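Long-range contacts in oxalate oxidase 1 (Hordeum vulgare, PDB 1FI2), which oxidises oxalate with dioxygen to carbon dioxide and hydrogen peroxide at a manganese centre, and also shows superoxide dismutase activity: residues P91-I96 and V151-Q156; E103-I108 and M136-N141; T50-A55 and T84-I89; V11-G16 and T25-S30; V163-F168 and S195-G200. One frame throughout, in Å; residues are numbered along the deposited sequence.

Contact 1 of 5, residues P91-I96 and V151-Q156; sequences PRATEI and VSFNSQ. With MN (manganese (II) ion), chain B.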
# COMPACT_ATOMS: atom_id res chain seq x y z
N PRO A 91 9.88 14.02 -3.04
CA PRO A 91 8.68 13.90 -2.25
C PRO A 91 8.03 12.53 -2.24
O PRO A 91 7.25 12.27 -1.32
CB PRO A 91 7.71 14.92 -2.85
CG PRO A 91 8.26 15.30 -4.17
CD PRO A 91 9.74 15.03 -4.12
N ARG A 92 8.21 11.73 -3.29
CA ARG A 92 7.48 10.47 -3.38
C ARG A 92 8.34 9.24 -3.58
O ARG A 92 7.82 8.22 -4.08
CB ARG A 92 6.43 10.60 -4.51
CG ARG A 92 5.28 11.53 -4.19
CD ARG A 92 4.35 11.74 -5.36
NE ARG A 92 5.00 12.26 -6.54
CZ ARG A 92 5.25 13.51 -6.88
NH1 ARG A 92 4.89 14.53 -6.12
NH2 ARG A 92 5.88 13.74 -8.03
N ALA A 93 9.60 9.24 -3.13
CA ALA A 93 10.41 8.05 -3.29
C ALA A 93 11.75 8.03 -2.56
O ALA A 93 12.38 9.04 -2.31
CB ALA A 93 10.73 7.87 -4.79
N THR A 94 12.22 6.80 -2.37
CA THR A 94 13.56 6.49 -1.90
C THR A 94 14.46 6.41 -3.14
O THR A 94 14.02 5.95 -4.19
CB THR A 94 13.61 5.14 -1.16
OG1 THR A 94 12.84 5.19 0.05
CG2 THR A 94 15.04 4.74 -0.81
N GLU A 95 15.70 6.85 -3.02
CA GLU A 95 16.66 6.79 -4.11
C GLU A 95 17.80 5.84 -3.75
O GLU A 95 18.26 5.80 -2.61
CB GLU A 95 17.21 8.18 -4.42
CG GLU A 95 18.37 8.28 -5.39
CD GLU A 95 18.96 9.67 -5.47
OE1 GLU A 95 18.35 10.61 -4.91
OE2 GLU A 95 20.04 9.85 -6.07
N ILE A 96 18.24 5.07 -4.74
CA ILE A 96 19.35 4.12 -4.56
C ILE A 96 20.29 4.29 -5.74
O ILE A 96 19.85 4.19 -6.89
CB ILE A 96 18.83 2.70 -4.33
CG1 ILE A 96 19.96 1.76 -3.92
CG2 ILE A 96 18.08 2.16 -5.53
CD1 ILE A 96 19.47 0.44 -3.35
N VAL A 151 21.18 6.54 -10.77
CA VAL A 151 20.37 6.18 -9.62
C VAL A 151 19.01 5.62 -10.05
O VAL A 151 18.52 5.89 -11.15
CB VAL A 151 20.15 7.36 -8.66
CG1 VAL A 151 21.44 8.09 -8.30
CG2 VAL A 151 19.14 8.36 -9.23
N SER A 152 18.38 4.89 -9.14
CA SER A 152 17.05 4.34 -9.34
C SER A 152 16.15 4.84 -8.21
O SER A 152 16.64 5.23 -7.15
CB SER A 152 17.04 2.82 -9.37
OG SER A 152 17.81 2.30 -10.43
N PHE A 153 14.85 4.87 -8.48
CA PHE A 153 13.88 5.33 -7.51
C PHE A 153 12.75 4.30 -7.40
O PHE A 153 12.46 3.59 -8.36
CB PHE A 153 13.22 6.65 -7.89
CG PHE A 153 14.17 7.81 -8.07
CD1 PHE A 153 14.73 8.07 -9.30
CD2 PHE A 153 14.49 8.62 -6.99
CE1 PHE A 153 15.61 9.12 -9.47
CE2 PHE A 153 15.37 9.68 -7.15
CZ PHE A 153 15.93 9.93 -8.39
N ASN A 154 12.02 4.38 -6.29
CA ASN A 154 10.90 3.47 -6.10
C ASN A 154 9.57 4.16 -6.40
O ASN A 154 8.55 3.93 -5.76
CB ASN A 154 10.94 2.83 -4.73
CG ASN A 154 10.69 3.62 -3.48
OD1 ASN A 154 11.02 4.78 -3.39
ND2 ASN A 154 10.10 2.91 -2.52
N SER A 155 9.59 4.93 -7.47
CA SER A 155 8.45 5.63 -8.01
C SER A 155 8.70 5.90 -9.49
O SER A 155 9.84 6.09 -9.92
CB SER A 155 8.18 6.97 -7.31
OG SER A 155 7.08 7.61 -7.94
N GLN A 156 7.63 5.94 -10.27
CA GLN A 156 7.71 6.28 -11.68
C GLN A 156 7.88 7.79 -11.85
O GLN A 156 8.23 8.28 -12.92
CB GLN A 156 6.45 5.83 -12.43
CG GLN A 156 5.18 6.58 -12.04
CD GLN A 156 3.96 6.08 -12.77
OE1 GLN A 156 3.71 4.88 -12.81
NE2 GLN A 156 3.18 6.99 -13.34
MN MN B . 18.39 12.76 -5.30
O HOH W 1 6.87 5.48 -4.14
O HOH W 2 5.01 9.55 -7.49
O HOH W 3 20.59 12.40 -5.43
O HOH W 4 18.28 12.97 -7.72
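N154 OD1 accepts the backbone N-H of T94, with 2.6 Å from T94 N to N154 OD1, and closes one end of an antiparallel strand pair in the cupin beta-barrel. The N154 amide reaches T94 because CG sits between its own backbone N and carbonyl carbon (chi1 69°). In return N154 N gives a longer bond to T94 O, so a side chain and a main chain together tie down one residue. Farther along, I96 and S152 form a hydrogen-bonded pair, both bonds nearly straight: I96 N to S152 O is 2.9 Å and S152 N to I96 O is 2.8 Å. E95 and F153 are the adjoining non-hydrogen-bonded pair and project from the same side of the sheet, the carboxylate and ring planes 47° apart. F153 CE2 lies against the E95 methylenes, 3.6 Å from E95 CB, while an edge-to-face contact with H90 engages the same ring. Beyond the strands a water joins R92 NE to S155 OG, which is also hydrogen-bonded to D2, while the R92 guanidinium has its salt bridge with D8 of a neighbouring subunit. The extended E95 chain, its CG anti to the backbone N, ends at the manganese that H88, H90 and H137 also bind. E95 OE1 ligates the metal at 2.2 Å, whereas E95 OE2 takes a hydrogen bond from a metal-bound water and packs 3.2 Å from V151 CG1.

Contact 2 of 5, residues E103-I108 and M136-N141; sequences ELLVGI and MHFQFN. With MN (manganese (II) ion), chain B.
G107 and F138 face each other as a hydrogen-bonded pair in the antiparallel strands 103-108 and 137-141 of the cupin jellyroll, whose short axes approach to 4.5 Å. Four backbone bonds join the strands, two between L105 and F140 and two between G107 and F138; the straightest runs from G107 N to F138 O over 3.0 Å. L105 O and F138 O each receive a CA-H as well, from Q139 and V106.

The apolar contacts fall on both faces. On the face of L105, F138 and F140, the F138 ring folds back over the glycine, its CG held between the backbone N and carbonyl carbon (chi1 63°). G107 CA then makes a CH-pi contact 4.1 Å from the F138 ring centroid, and L105 CD2 meets the ring edge, 4.2 Å from F138 CE1. A side chain at G107 would collide with that ring. V178 of a neighbouring subunit packs on F138 and F140. On the other face V106 and Q139 run side by side, with V106 CG2 3.9 Å from Q139 CG.

Polar groups gather at the ends and over the metal. One water links E103 N to N141 OD1, an oxygen that also accepts from G143 N. H137 NE2 binds the manganese at 2.2 Å, and its ND1 is hydrogen-bonded to L135 O. Q139 NE2 donates to a metal-bound water at 2.8 Å, while Q139 OE1 accepts from N85 ND2. The strand pair thus supplies a first-shell ligand in H137 and a second-shell amide in Q139, whose orientation the bond from N85 probably fixes and which would in turn position the water.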
# COMPACT_ATOMS: atom_id res chain seq x y z
N GLU A 103 34.84 11.02 -8.08
CA GLU A 103 34.75 11.04 -6.63
C GLU A 103 33.67 12.02 -6.18
O GLU A 103 33.81 13.23 -6.38
CB GLU A 103 36.09 11.44 -6.01
CG GLU A 103 37.28 10.62 -6.46
CD GLU A 103 38.60 11.10 -5.88
OE1 GLU A 103 39.05 10.49 -4.89
OE2 GLU A 103 39.18 12.06 -6.42
N LEU A 104 32.60 11.51 -5.58
CA LEU A 104 31.51 12.38 -5.14
C LEU A 104 31.28 12.36 -3.63
O LEU A 104 31.06 11.30 -3.04
CB LEU A 104 30.19 11.97 -5.80
CG LEU A 104 30.00 12.14 -7.30
CD1 LEU A 104 28.68 11.52 -7.73
CD2 LEU A 104 30.03 13.61 -7.70
N LEU A 105 31.26 13.55 -3.03
CA LEU A 105 30.85 13.68 -1.63
C LEU A 105 29.32 13.61 -1.64
O LEU A 105 28.66 14.42 -2.30
CB LEU A 105 31.31 14.99 -0.99
CG LEU A 105 30.80 15.23 0.44
CD1 LEU A 105 31.49 14.30 1.42
CD2 LEU A 105 30.98 16.68 0.85
N VAL A 106 28.78 12.58 -1.02
CA VAL A 106 27.34 12.36 -0.96
C VAL A 106 26.88 12.63 0.47
O VAL A 106 27.43 12.02 1.39
CB VAL A 106 26.97 10.91 -1.34
CG1 VAL A 106 25.46 10.69 -1.23
CG2 VAL A 106 27.39 10.62 -2.77
N GLY A 107 25.91 13.53 0.64
CA GLY A 107 25.45 13.81 2.01
C GLY A 107 23.95 13.60 2.13
O GLY A 107 23.17 13.96 1.25
N ILE A 108 23.55 12.96 3.22
CA ILE A 108 22.15 12.67 3.53
C ILE A 108 21.83 13.27 4.90
O ILE A 108 22.60 13.06 5.84
CB ILE A 108 21.85 11.16 3.56
CG1 ILE A 108 22.23 10.47 2.25
CG2 ILE A 108 20.37 10.91 3.86
CD1 ILE A 108 23.60 9.83 2.31
N MET A 136 16.39 15.53 2.86
CA MET A 136 17.27 16.42 2.11
C MET A 136 18.62 15.75 1.87
O MET A 136 19.14 15.05 2.75
CB MET A 136 17.43 17.75 2.86
CG MET A 136 18.03 18.86 1.99
SD MET A 136 18.35 20.40 2.87
CE MET A 136 16.72 20.78 3.51
N HIS A 137 19.18 15.93 0.68
CA HIS A 137 20.47 15.32 0.34
C HIS A 137 21.15 16.08 -0.79
O HIS A 137 20.51 16.90 -1.46
CB HIS A 137 20.28 13.84 -0.02
CG HIS A 137 19.36 13.59 -1.18
ND1 HIS A 137 18.01 13.84 -1.10
CD2 HIS A 137 19.58 13.10 -2.43
CE1 HIS A 137 17.44 13.52 -2.24
NE2 HIS A 137 18.36 13.07 -3.08
N PHE A 138 22.43 15.83 -1.01
CA PHE A 138 23.18 16.51 -2.06
C PHE A 138 24.40 15.69 -2.49
O PHE A 138 24.77 14.73 -1.81
CB PHE A 138 23.69 17.86 -1.54
CG PHE A 138 24.66 17.76 -0.39
CD1 PHE A 138 26.02 17.59 -0.60
CD2 PHE A 138 24.20 17.84 0.92
CE1 PHE A 138 26.90 17.50 0.46
CE2 PHE A 138 25.08 17.75 1.98
CZ PHE A 138 26.43 17.57 1.76
N GLN A 139 25.01 16.08 -3.59
CA GLN A 139 26.23 15.45 -4.09
C GLN A 139 27.18 16.58 -4.53
O GLN A 139 26.72 17.59 -5.07
CB GLN A 139 26.06 14.46 -5.23
CG GLN A 139 25.38 13.14 -4.88
CD GLN A 139 23.88 13.24 -5.06
OE1 GLN A 139 23.39 13.97 -5.93
NE2 GLN A 139 23.12 12.53 -4.23
N PHE A 140 28.47 16.43 -4.28
CA PHE A 140 29.46 17.44 -4.64
C PHE A 140 30.70 16.77 -5.22
O PHE A 140 31.26 15.86 -4.59
CB PHE A 140 29.79 18.25 -3.38
CG PHE A 140 30.75 19.39 -3.54
CD1 PHE A 140 30.34 20.59 -4.09
CD2 PHE A 140 32.05 19.29 -3.07
CE1 PHE A 140 31.21 21.66 -4.22
CE2 PHE A 140 32.93 20.36 -3.19
CZ PHE A 140 32.51 21.54 -3.76
N ASN A 141 31.12 17.17 -6.42
CA ASN A 141 32.29 16.55 -7.06
C ASN A 141 33.59 17.07 -6.46
O ASN A 141 34.00 18.20 -6.72
CB ASN A 141 32.24 16.79 -8.57
CG ASN A 141 33.35 16.08 -9.33
OD1 ASN A 141 34.18 15.39 -8.73
ND2 ASN A 141 33.37 16.24 -10.65
MN MN B . 18.39 12.76 -5.30
O HOH W 5 35.63 13.26 -9.81
O HOH W 3 20.59 12.40 -5.43
O HOH W 4 18.28 12.97 -7.72

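Contact 3 of 5, residues T50-A55 and T84-I89; sequences TPNGSA and TNPPHI. With MN (manganese (II) ion), chain B.
N52 O accepts the backbone N-H of T84 in a nearly straight bond, 3.0 Å from T84 N to N52 O with an angle of 174° at the hydrogen, where the loop leading into strand 54-59 meets the start of strand 84-89. An ST motif shapes that loop: T50 OG1 accepts from G53 N and donates to S54 O. G53 has positive phi (83°), a conformation in which a side chain would press on the preceding carbonyl. The second segment turns a corner at P87 and continues toward the metal.

Among the side chains, S54 places OG between its own backbone N and carbonyl carbon (chi1 68°), from where OG donates to T84 O over 2.7 Å, approaching from above the carbonyl plane. A water gives one hydrogen bond to S54 OG and another to N85 OD1, extending the contact to an oxalate-binding residue of this cupin site. N52 crosses P86 at about a right angle, its ND2 3.7 Å from P86 CD, while N52 OD1 takes a bond from R184 of a neighbouring subunit. Farther on, H88 ND1 donates to P86 O at 2.8 Å within the imidazole plane, which helps fix the ring whose NE2 binds manganese at 2.3 Å.

Strand 73-79 touches S54 and N85, F162 of strand 161-162 packs on N85 and P86, strand 137-141 borders T84 and P87, and P87 is backbone-bonded to V163 at the start of helix 163-169.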
# COMPACT_ATOMS: atom_id res chain seq x y z
N THR A 50 26.38 24.54 -16.55
CA THR A 50 25.23 25.11 -15.90
C THR A 50 25.70 25.78 -14.60
O THR A 50 26.78 25.47 -14.11
CB THR A 50 24.20 24.04 -15.46
OG1 THR A 50 24.87 23.12 -14.58
CG2 THR A 50 23.60 23.29 -16.63
N PRO A 51 24.86 26.63 -14.02
CA PRO A 51 25.18 27.31 -12.78
C PRO A 51 25.52 26.34 -11.66
O PRO A 51 26.49 26.57 -10.93
CB PRO A 51 23.93 28.11 -12.46
CG PRO A 51 23.22 28.28 -13.76
CD PRO A 51 23.54 27.04 -14.56
N ASN A 52 24.80 25.22 -11.54
CA ASN A 52 25.12 24.21 -10.56
C ASN A 52 26.36 23.40 -10.92
O ASN A 52 26.99 22.91 -9.97
CB ASN A 52 23.98 23.20 -10.34
CG ASN A 52 22.75 23.77 -9.69
OD1 ASN A 52 22.80 24.72 -8.91
ND2 ASN A 52 21.61 23.15 -10.00
N GLY A 53 26.75 23.28 -12.17
CA GLY A 53 27.95 22.51 -12.50
C GLY A 53 27.64 21.02 -12.59
O GLY A 53 28.52 20.17 -12.53
N SER A 54 26.36 20.70 -12.73
CA SER A 54 25.90 19.33 -12.88
C SER A 54 24.73 19.31 -13.86
O SER A 54 24.11 20.35 -14.10
CB SER A 54 25.47 18.72 -11.55
OG SER A 54 24.30 19.35 -11.06
N ALA A 55 24.46 18.15 -14.44
CA ALA A 55 23.35 17.99 -15.36
C ALA A 55 22.59 16.71 -15.05
O ALA A 55 23.21 15.65 -14.90
CB ALA A 55 23.83 17.97 -16.80
N THR A 84 27.87 20.64 -8.20
CA THR A 84 26.99 20.06 -7.20
C THR A 84 25.60 19.74 -7.74
O THR A 84 25.12 20.40 -8.66
CB THR A 84 26.87 21.04 -6.01
OG1 THR A 84 26.09 20.46 -4.95
CG2 THR A 84 26.24 22.36 -6.42
N ASN A 85 25.02 18.65 -7.27
CA ASN A 85 23.56 18.42 -7.34
C ASN A 85 23.18 18.98 -5.97
O ASN A 85 23.59 18.41 -4.96
CB ASN A 85 23.24 16.96 -7.53
CG ASN A 85 21.83 16.66 -8.02
OD1 ASN A 85 21.10 17.56 -8.43
ND2 ASN A 85 21.45 15.39 -7.98
N PRO A 86 22.64 20.19 -5.93
CA PRO A 86 22.38 20.91 -4.69
C PRO A 86 21.44 20.23 -3.73
O PRO A 86 20.73 19.32 -4.11
CB PRO A 86 21.82 22.25 -5.17
CG PRO A 86 21.27 22.00 -6.52
CD PRO A 86 22.16 20.94 -7.12
N PRO A 87 21.44 20.62 -2.46
CA PRO A 87 20.52 20.06 -1.48
C PRO A 87 19.12 19.94 -2.04
O PRO A 87 18.51 20.97 -2.31
CB PRO A 87 20.58 21.08 -0.35
CG PRO A 87 21.98 21.58 -0.41
CD PRO A 87 22.26 21.71 -1.89
N HIS A 88 18.56 18.75 -2.20
CA HIS A 88 17.23 18.57 -2.77
C HIS A 88 16.46 17.45 -2.09
O HIS A 88 16.99 16.76 -1.21
CB HIS A 88 17.32 18.32 -4.28
CG HIS A 88 18.02 17.04 -4.64
ND1 HIS A 88 19.39 16.94 -4.66
CD2 HIS A 88 17.53 15.82 -4.98
CE1 HIS A 88 19.72 15.70 -5.00
NE2 HIS A 88 18.62 15.01 -5.20
N ILE A 89 15.19 17.28 -2.42
CA ILE A 89 14.29 16.29 -1.85
C ILE A 89 13.42 15.64 -2.93
O ILE A 89 12.96 16.32 -3.85
CB ILE A 89 13.36 16.91 -0.78
CG1 ILE A 89 14.13 17.18 0.51
CG2 ILE A 89 12.15 16.05 -0.46
CD1 ILE A 89 13.76 18.44 1.24
MN MN B . 18.39 12.76 -5.30
O HOH W 6 21.55 19.46 -10.52
O HOH W 4 18.28 12.97 -7.72
O HOH W 3 20.59 12.40 -5.43

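Contact 4 of 5, residues V11-G16 and T25-S30; sequences VADLDG and TCKPMS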
# COMPACT_ATOMS: atom_id res chain seq x y z
N VAL A 11 1.76 0.99 -20.90
CA VAL A 11 2.62 2.09 -21.35
C VAL A 11 1.85 3.41 -21.30
O VAL A 11 0.75 3.51 -21.83
CB VAL A 11 3.17 1.84 -22.76
CG1 VAL A 11 4.22 2.88 -23.14
CG2 VAL A 11 3.76 0.44 -22.86
N ALA A 12 2.47 4.43 -20.70
CA ALA A 12 1.83 5.72 -20.55
C ALA A 12 1.47 6.40 -21.87
O ALA A 12 2.29 6.45 -22.80
CB ALA A 12 2.75 6.66 -19.76
N ASP A 13 0.26 6.91 -21.94
CA ASP A 13 -0.20 7.67 -23.11
C ASP A 13 0.10 9.12 -22.74
O ASP A 13 -0.57 9.66 -21.86
CB ASP A 13 -1.66 7.45 -23.42
CG ASP A 13 -2.22 8.30 -24.53
OD1 ASP A 13 -3.43 8.18 -24.82
OD2 ASP A 13 -1.48 9.12 -25.12
N LEU A 14 1.12 9.70 -23.36
CA LEU A 14 1.55 11.05 -23.00
C LEU A 14 1.02 12.15 -23.90
O LEU A 14 1.48 13.30 -23.76
CB LEU A 14 3.08 11.11 -22.97
CG LEU A 14 3.78 10.22 -21.93
CD1 LEU A 14 5.29 10.27 -22.11
CD2 LEU A 14 3.40 10.64 -20.51
N ASP A 15 0.04 11.86 -24.76
CA ASP A 15 -0.42 12.97 -25.62
C ASP A 15 -1.13 13.99 -24.74
O ASP A 15 -1.75 13.71 -23.71
CB ASP A 15 -1.14 12.45 -26.84
CG ASP A 15 -1.30 13.50 -27.93
OD1 ASP A 15 -2.31 14.23 -27.82
OD2 ASP A 15 -0.52 13.64 -28.88
N GLY A 16 -0.96 15.27 -25.08
CA GLY A 16 -1.47 16.39 -24.35
C GLY A 16 -2.94 16.42 -24.00
O GLY A 16 -3.29 16.96 -22.94
N THR A 25 -2.95 7.51 -18.01
CA THR A 25 -3.70 6.53 -18.80
C THR A 25 -2.68 5.80 -19.68
O THR A 25 -1.57 6.28 -19.86
CB THR A 25 -4.77 7.19 -19.67
OG1 THR A 25 -4.17 8.21 -20.48
CG2 THR A 25 -5.84 7.81 -18.79
N CYS A 26 -3.08 4.64 -20.20
CA CYS A 26 -2.16 3.85 -21.00
C CYS A 26 -2.54 3.70 -22.47
O CYS A 26 -3.71 3.74 -22.83
CB CYS A 26 -2.08 2.43 -20.40
SG CYS A 26 -1.97 2.43 -18.60
N LYS A 27 -1.52 3.49 -23.29
CA LYS A 27 -1.76 3.24 -24.71
C LYS A 27 -2.42 1.86 -24.80
O LYS A 27 -2.06 0.96 -24.04
CB LYS A 27 -0.45 3.15 -25.49
CG LYS A 27 0.37 4.42 -25.61
CD LYS A 27 -0.30 5.48 -26.45
CE LYS A 27 -0.53 5.06 -27.89
NZ LYS A 27 -1.21 6.13 -28.67
N PRO A 28 -3.33 1.66 -25.73
CA PRO A 28 -3.82 0.31 -26.02
C PRO A 28 -2.62 -0.59 -26.25
O PRO A 28 -1.64 -0.15 -26.89
CB PRO A 28 -4.66 0.50 -27.27
CG PRO A 28 -5.05 1.94 -27.27
CD PRO A 28 -3.85 2.66 -26.69
N MET A 29 -2.63 -1.85 -25.82
CA MET A 29 -1.48 -2.72 -26.03
C MET A 29 -1.16 -2.90 -27.51
O MET A 29 0.00 -3.07 -27.89
CB MET A 29 -1.63 -4.08 -25.36
CG MET A 29 -1.46 -4.11 -23.85
SD MET A 29 0.10 -3.47 -23.24
CE MET A 29 1.29 -4.34 -24.25
N SER A 30 -2.15 -2.83 -28.39
CA SER A 30 -2.00 -2.93 -29.83
C SER A 30 -1.10 -1.87 -30.43
O SER A 30 -0.52 -2.08 -31.50
CB SER A 30 -3.38 -2.84 -30.51
OG SER A 30 -4.02 -1.62 -30.15
O HOH W 7 0.26 0.00 -23.53
O HOH W 8 -5.51 7.64 -23.07
O HOH W 9 -3.51 6.06 -26.76
O HOH W 10 -0.70 9.05 -27.77
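V11 O and K27 N form the short bond of this contact, 2.7 Å from K27 N to V11 O. With D13 N to T25 O at 2.8 Å it brackets the single backbone bridge between A12 and C26, whose CA atoms are 4.4 Å apart. This inner part is tight: C26 CA and CB both press on V11 O, CB at 3.3 Å. C26 SG is disulfide-bonded to C10, next to V11 in the chain, so a covalent link backs the bridge, and S20 of a neighbouring subunit packs on T25 and C26.

The outer side, around D13 and K27, is looser and watered. The two side chains cross at about a right angle; K27 CD touches D13 CB at 3.9 Å, but the charged ends stay apart, with 4.6 Å from D13 OD2 to K27 NZ. Two waters bridge them, one through each carboxylate oxygen, the OD1 link being weak, and K27 NZ has its salt bridge with E31. Another water joins D13 OD1 to T25 OG1. D13 OD2 also accepts from D15 N, 35° out of the carboxylate plane. An alanine at D13, lacking the carboxylate, would probably set the turn at D15 free to shift and leave K27 and T25 without their water bridges to this residue.

The D13 to D15 bond makes an Asx turn, set in a disulfide-linked pair of N-terminal loop segments that lie before strand 38-39.

Contact 5 of 5, residues V163-F168 and S195-G200; sequences VPLTLF and SKFAGG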
# COMPACT_ATOMS: atom_id res chain seq x y z
N VAL A 163 16.13 22.70 -3.20
CA VAL A 163 15.99 23.65 -2.09
C VAL A 163 16.33 25.08 -2.41
O VAL A 163 15.50 25.97 -2.18
CB VAL A 163 16.68 23.12 -0.82
CG1 VAL A 163 16.57 24.14 0.30
CG2 VAL A 163 16.05 21.80 -0.39
N PRO A 164 17.51 25.38 -2.92
CA PRO A 164 17.90 26.74 -3.25
C PRO A 164 16.96 27.40 -4.24
O PRO A 164 16.43 28.49 -4.00
CB PRO A 164 19.32 26.62 -3.79
CG PRO A 164 19.82 25.32 -3.24
CD PRO A 164 18.60 24.42 -3.21
N LEU A 165 16.69 26.73 -5.36
CA LEU A 165 15.79 27.27 -6.38
C LEU A 165 14.37 27.47 -5.87
O LEU A 165 13.75 28.49 -6.18
CB LEU A 165 15.81 26.39 -7.63
CG LEU A 165 14.90 26.79 -8.79
CD1 LEU A 165 15.30 28.14 -9.36
CD2 LEU A 165 14.94 25.73 -9.89
N THR A 166 13.84 26.55 -5.07
CA THR A 166 12.49 26.71 -4.54
C THR A 166 12.41 27.84 -3.53
O THR A 166 11.46 28.64 -3.54
CB THR A 166 11.98 25.39 -3.93
OG1 THR A 166 12.01 24.38 -4.95
CG2 THR A 166 10.56 25.54 -3.41
N LEU A 167 13.40 27.95 -2.65
CA LEU A 167 13.42 28.98 -1.64
C LEU A 167 13.54 30.40 -2.19
O LEU A 167 12.89 31.32 -1.68
CB LEU A 167 14.63 28.84 -0.71
CG LEU A 167 14.61 28.21 0.66
CD1 LEU A 167 15.81 28.74 1.45
CD2 LEU A 167 13.34 28.47 1.47
N PHE A 168 14.42 30.59 -3.17
CA PHE A 168 14.69 31.91 -3.71
C PHE A 168 14.19 32.21 -5.10
O PHE A 168 14.22 33.40 -5.46
CB PHE A 168 16.23 32.14 -3.66
CG PHE A 168 16.80 31.96 -2.28
CD1 PHE A 168 17.64 30.89 -1.99
CD2 PHE A 168 16.48 32.84 -1.26
CE1 PHE A 168 18.16 30.72 -0.72
CE2 PHE A 168 16.99 32.67 0.01
CZ PHE A 168 17.83 31.61 0.28
N SER A 195 18.48 37.32 -6.36
CA SER A 195 19.06 37.76 -7.62
C SER A 195 19.83 36.65 -8.34
O SER A 195 19.95 36.67 -9.56
CB SER A 195 19.97 38.97 -7.40
OG SER A 195 21.23 38.59 -6.88
N LYS A 196 20.33 35.66 -7.61
CA LYS A 196 21.07 34.55 -8.19
C LYS A 196 20.17 33.47 -8.77
O LYS A 196 20.65 32.60 -9.50
CB LYS A 196 21.97 33.91 -7.11
CG LYS A 196 22.82 34.90 -6.33
CD LYS A 196 23.85 35.58 -7.22
CE LYS A 196 24.70 36.56 -6.41
NZ LYS A 196 25.69 37.25 -7.28
N PHE A 197 18.89 33.45 -8.41
CA PHE A 197 17.95 32.45 -8.89
C PHE A 197 16.81 33.04 -9.70
O PHE A 197 15.85 32.34 -10.03
CB PHE A 197 17.39 31.62 -7.73
CG PHE A 197 18.44 30.80 -7.03
CD1 PHE A 197 19.16 31.34 -5.98
CD2 PHE A 197 18.74 29.52 -7.47
CE1 PHE A 197 20.15 30.61 -5.36
CE2 PHE A 197 19.73 28.78 -6.84
CZ PHE A 197 20.43 29.33 -5.79
N ALA A 198 17.00 34.25 -10.22
CA ALA A 198 15.98 34.92 -11.02
C ALA A 198 15.80 34.33 -12.41
O ALA A 198 14.76 34.53 -13.04
CB ALA A 198 16.34 36.41 -11.14
N GLY A 199 16.77 33.59 -12.92
CA GLY A 199 16.72 32.98 -14.23
C GLY A 199 15.82 31.77 -14.36
O GLY A 199 15.50 31.36 -15.49
N GLY A 200 15.45 31.13 -13.26
CA GLY A 200 14.57 29.97 -13.28
C GLY A 200 15.34 28.66 -13.22
O GLY A 200 14.77 27.59 -13.46
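F197 reaches from the end of helix 187-196 onto helix 163-169, its ring lying against P164, L165 and F168. The contact joins two of the helices that follow strand 161-162 in this cupin protein. F197 CB begins 4.2 Å from the carbonyl carbon of F168, and CG stands anti to the carbonyl carbon of F197 itself (chi1 -65°), directing the ring at the helix. From there the two sides of the ring part. F197 CD1 meets F168 CB at 3.8 Å; on the other side F197 CD2 lies 3.9 Å from L165 CA, and CE2 continues to P164 CB and L165 N. At the tip, CZ makes the closest approach, 3.5 Å to P164 CB. P164 O stands over the centre of one face of the F197 ring, 4.2 Å above its plane, while accepting the helical bond from F168 N.

L165 extends the contact along the chain. Its CG is anti to the backbone N (chi1 179°), and CD1 lies 4.2 Å from F197 CD2 and 3.9 Å from the carbonyl carbon of G200, at the end of the type I turn from F197 to G200. G200 has positive phi, which suits glycine. F168 also packs on L179 and L183 of helix 176-183, and R184 of a neighbouring subunit packs on F197. An alanine at F197 would probably open a gap beside P164, L165 and F168 and let the C-terminal turn drift from the helix.

Since the contact is mainly of carbon atoms around one aromatic ring, it depends on the shape and burial of that ring, and its hold on the C-terminal tail is probably hydrophobic.

Contacts 1, 2 and 3 converge on the manganese: E95, H137 and H88 come one from each, H90 completes the set of protein ligands, and the two metal-bound waters are common to all three. E95 OE1 and H137 NE2 are 3.1 Å apart. Contacts 2 and 3, with centres about 10 Å apart, share a sheet in which strands 137-141 and 84-89 are neighbours, and H137 O lies 2.8 Å from H88 N in a probable hydrogen bond. Contact 5 adjoins contact 3, where V163 N probably donates to P87 O; P164 is about 12 Å from the metal, side chain to ion. Contact 4 touches none of the others; it comes nearest to contact 1, about 6 Å between nearest atoms.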